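Local coordinates for Cry37AA1 (Bacillus thuringiensis, PDB 4RHZ), which forms a calcium-binding, C2-like partner of the aerolysin-type protein Cry23Aa1 in a binary toxin complex, and probably contributes to its toxicity, at residues T7-F12 with T55-I60. Sequence-based numbering, arbitrary orientation. Where two conformers were deposited one is given.
Sequences TFTINF and TYTQTI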
ATOM      1  N   THR B   7       8.946  10.816 -17.200  1.00 33.91           N
ATOM      2  CA  THR B   7       9.945  10.764 -16.120  1.00 32.32           C
ATOM      3  C   THR B   7       9.829   9.405 -15.448  1.00 31.29           C
ATOM      4  O   THR B   7       8.788   9.032 -14.978  1.00 30.24           O
ATOM      5  CB  THR B   7       9.753  11.954 -15.084  1.00 34.75           C
ATOM      6  OG1 THR B   7       9.865  13.229 -15.766  1.00 35.47           O
ATOM      7  CG2 THR B   7      10.813  11.899 -13.861  1.00 32.31           C
ATOM      8  N   PHE B   8      10.919   8.653 -15.497  1.00 30.71           N
ATOM      9  CA  PHE B   8      10.999   7.301 -15.097  1.00 30.72           C
ATOM     10  C   PHE B   8      11.770   7.296 -13.817  1.00 30.93           C
ATOM     11  O   PHE B   8      12.836   7.921 -13.739  1.00 29.85           O
ATOM     12  CB  PHE B   8      11.774   6.488 -16.189  1.00 30.66           C
ATOM     13  CG  PHE B   8      11.051   6.486 -17.521  1.00 32.95           C
ATOM     14  CD1 PHE B   8      11.394   7.400 -18.528  1.00 31.14           C
ATOM     15  CD2 PHE B   8       9.949   5.666 -17.719  1.00 31.49           C
ATOM     16  CE1 PHE B   8      10.691   7.452 -19.704  1.00 31.47           C
ATOM     17  CE2 PHE B   8       9.223   5.698 -18.910  1.00 26.85           C
ATOM     18  CZ  PHE B   8       9.601   6.583 -19.909  1.00 30.01           C
ATOM     19  N   THR B   9      11.265   6.572 -12.811  1.00 30.72           N
ATOM     20  CA  THR B   9      12.065   6.449 -11.577  1.00 31.05           C
ATOM     21  C   THR B   9      12.298   5.010 -11.346  1.00 29.77           C
ATOM     22  O   THR B   9      11.366   4.290 -11.122  1.00 29.99           O
ATOM     23  CB  THR B   9      11.322   7.024 -10.359  1.00 31.88           C
ATOM     24  OG1 THR B   9      10.997   8.371 -10.656  1.00 31.92           O
ATOM     25  CG2 THR B   9      12.205   6.976  -9.115  1.00 32.84           C
ATOM     26  N   ILE B  10      13.543   4.604 -11.360  1.00 29.24           N
ATOM     27  CA  ILE B  10      13.848   3.251 -11.333  1.00 30.08           C
ATOM     28  C   ILE B  10      14.586   2.935 -10.042  1.00 32.58           C
ATOM     29  O   ILE B  10      15.530   3.674  -9.681  1.00 32.75           O
ATOM     30  CB  ILE B  10      14.825   2.950 -12.501  1.00 30.57           C
ATOM     31  CG1 ILE B  10      14.224   3.417 -13.866  1.00 28.20           C
ATOM     32  CG2 ILE B  10      15.255   1.532 -12.460  1.00 27.35           C
ATOM     33  CD1 ILE B  10      15.151   3.186 -15.041  1.00 29.73           C
ATOM     34  N   ASN B  11      14.202   1.818  -9.379  1.00 32.97           N
ATOM     35  CA  ASN B  11      14.877   1.365  -8.184  1.00 32.79           C
ATOM     36  C   ASN B  11      15.390  -0.013  -8.320  1.00 32.80           C
ATOM     37  O   ASN B  11      14.661  -0.886  -8.803  1.00 32.64           O
ATOM     38  CB  ASN B  11      13.906   1.435  -7.020  1.00 34.60           C
ATOM     39  CG  ASN B  11      13.847   2.815  -6.447  1.00 36.04           C
ATOM     40  OD1 ASN B  11      14.769   3.208  -5.772  1.00 45.12           O
ATOM     41  ND2 ASN B  11      12.814   3.584  -6.763  1.00 35.98           N
ATOM     42  N   PHE B  12      16.642  -0.216  -7.882  1.00 32.08           N
ATOM     43  CA  PHE B  12      17.325  -1.474  -7.983  1.00 32.25           C
ATOM     44  C   PHE B  12      17.459  -2.129  -6.603  1.00 33.68           C
ATOM     45  O   PHE B  12      17.753  -1.459  -5.661  1.00 34.28           O
ATOM     46  CB  PHE B  12      18.711  -1.243  -8.550  1.00 31.46           C
ATOM     47  CG  PHE B  12      18.732  -0.526  -9.907  1.00 32.58           C
ATOM     48  CD1 PHE B  12      18.750   0.876  -9.976  1.00 28.33           C
ATOM     49  CD2 PHE B  12      18.784  -1.277 -11.113  1.00 30.44           C
ATOM     50  CE1 PHE B  12      18.799   1.526 -11.224  1.00 33.42           C
ATOM     51  CE2 PHE B  12      18.847  -0.658 -12.345  1.00 30.95           C
ATOM     52  CZ  PHE B  12      18.857   0.762 -12.427  1.00 31.77           C
ATOM     53  N   THR B  55      18.744   4.178  -6.960  1.00 46.05           N
ATOM     54  CA  THR B  55      17.650   4.857  -7.626  0.50 46.27           C
ATOM     55  C   THR B  55      18.268   5.642  -8.767  1.00 46.89           C
ATOM     56  O   THR B  55      19.383   6.138  -8.618  1.00 47.12           O
ATOM     57  CB  THR B  55      16.944   5.851  -6.702  0.50 45.99           C
ATOM     58  OG1 THR B  55      16.795   5.270  -5.398  0.50 47.23           O
ATOM     59  CG2 THR B  55      15.612   6.217  -7.264  0.50 42.27           C
ATOM     60  N   TYR B  56      17.538   5.743  -9.879  1.00 45.99           N
ATOM     61  CA  TYR B  56      17.965   6.382 -11.090  1.00 45.21           C
ATOM     62  C   TYR B  56      16.732   7.073 -11.601  1.00 45.12           C
ATOM     63  O   TYR B  56      15.659   6.482 -11.649  1.00 44.28           O
ATOM     64  CB  TYR B  56      18.415   5.333 -12.125  1.00 45.81           C
ATOM     65  CG  TYR B  56      18.864   5.958 -13.408  1.00 48.74           C
ATOM     66  CD1 TYR B  56      20.119   6.528 -13.493  1.00 50.69           C
ATOM     67  CD2 TYR B  56      18.011   6.047 -14.533  1.00 50.60           C
ATOM     68  CE1 TYR B  56      20.549   7.156 -14.633  1.00 52.75           C
ATOM     69  CE2 TYR B  56      18.446   6.672 -15.715  1.00 49.24           C
ATOM     70  CZ  TYR B  56      19.713   7.228 -15.747  1.00 55.56           C
ATOM     71  OH  TYR B  56      20.218   7.859 -16.881  1.00 60.64           O
ATOM     72  N   THR B  57      16.894   8.319 -11.994  1.00 45.21           N
ATOM     73  CA  THR B  57      15.799   9.104 -12.523  0.50 45.64           C
ATOM     74  C   THR B  57      16.201   9.646 -13.895  1.00 46.58           C
ATOM     75  O   THR B  57      17.369  10.007 -14.114  1.00 47.13           O
ATOM     76  CB  THR B  57      15.432  10.220 -11.558  0.50 45.50           C
ATOM     77  OG1 THR B  57      15.270   9.650 -10.256  0.50 44.46           O
ATOM     78  CG2 THR B  57      14.146  10.907 -11.969  0.50 44.98           C
ATOM     79  N   GLN B  58      15.236   9.655 -14.822  1.00 46.82           N
ATOM     80  CA  GLN B  58      15.428  10.076 -16.214  1.00 46.89           C
ATOM     81  C   GLN B  58      14.150  10.635 -16.802  1.00 45.30           C
ATOM     82  O   GLN B  58      13.067  10.075 -16.560  1.00 43.95           O
ATOM     83  CB  GLN B  58      15.771   8.866 -17.051  1.00 47.21           C
ATOM     84  CG  GLN B  58      17.143   8.929 -17.469  1.00 54.70           C
ATOM     85  CD  GLN B  58      17.285   9.142 -18.937  1.00 56.89           C
ATOM     86  OE1 GLN B  58      17.583  10.232 -19.393  1.00 57.51           O
ATOM     87  NE2 GLN B  58      17.123   8.078 -19.680  1.00 59.34           N
ATOM     88  N   THR B  59      14.287  11.705 -17.592  1.00 43.66           N
ATOM     89  CA  THR B  59      13.195  12.263 -18.359  1.00 42.90           C
ATOM     90  C   THR B  59      13.538  12.228 -19.840  1.00 42.33           C
ATOM     91  O   THR B  59      14.668  12.520 -20.234  1.00 42.97           O
ATOM     92  CB  THR B  59      12.810  13.665 -17.870  1.00 42.81           C
ATOM     93  OG1 THR B  59      12.499  13.564 -16.494  1.00 43.73           O
ATOM     94  CG2 THR B  59      11.520  14.204 -18.610  1.00 42.06           C
ATOM     95  N   ILE B  60      12.541  11.864 -20.638  1.00 41.66           N
ATOM     96  CA  ILE B  60      12.688  11.520 -22.066  0.50 40.89           C
ATOM     97  C   ILE B  60      11.499  12.132 -22.781  1.00 40.34           C
ATOM     98  O   ILE B  60      10.382  12.188 -22.228  1.00 41.12           O
ATOM     99  CB  ILE B  60      12.544   9.973 -22.287  0.50 40.50           C
ATOM    100  CG1 ILE B  60      13.671   9.196 -21.649  0.50 41.04           C
ATOM    101  CG2 ILE B  60      12.598   9.600 -23.748  0.50 41.38           C
ATOM    102  CD1 ILE B  60      13.571   7.744 -21.983  0.50 40.10           C
TER
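The Phe-12 ring turns its edge to Tyr-56, with CE1 3.9 Å from Tyr-56 CB nearly in the ring plane, while Ile-10 CG2 lies over one face, offset toward the rim, and Trp-41 of strand 38-43 also meets the ring. The Tyr-56 side chain, its CG anti to the backbone N (chi1 180°), runs alongside that of Ile-10, pointing the same way, with Ile-10 CD1 4.1 Å from Tyr-56 CD2; Trp-41 packs edge-to-face with this phenol. Farther along, Phe-8 N donates a nearly straight hydrogen bond to Gln-58 O (2.8 Å, 170°). The other face of the sheet carries a row of threonines, where Thr-7 OG1 and Thr-59 OG1 share a hydrogen bond of 2.8 Å. Paired backbone bonds lock the antiparallel register, among them a nearly straight one from Ile-10 N to Tyr-56 O (2.8 Å, 174°) and its return from Tyr-56 N to Ile-10 O. Strand 55-62 is an edge strand of the four-stranded sheet within this chain, hydrogen-bonded to 4-13. Phe-8 and Ile-10 reach strand 38-43 of the second sheet, packing between the two sheets of a C2-type beta sandwich.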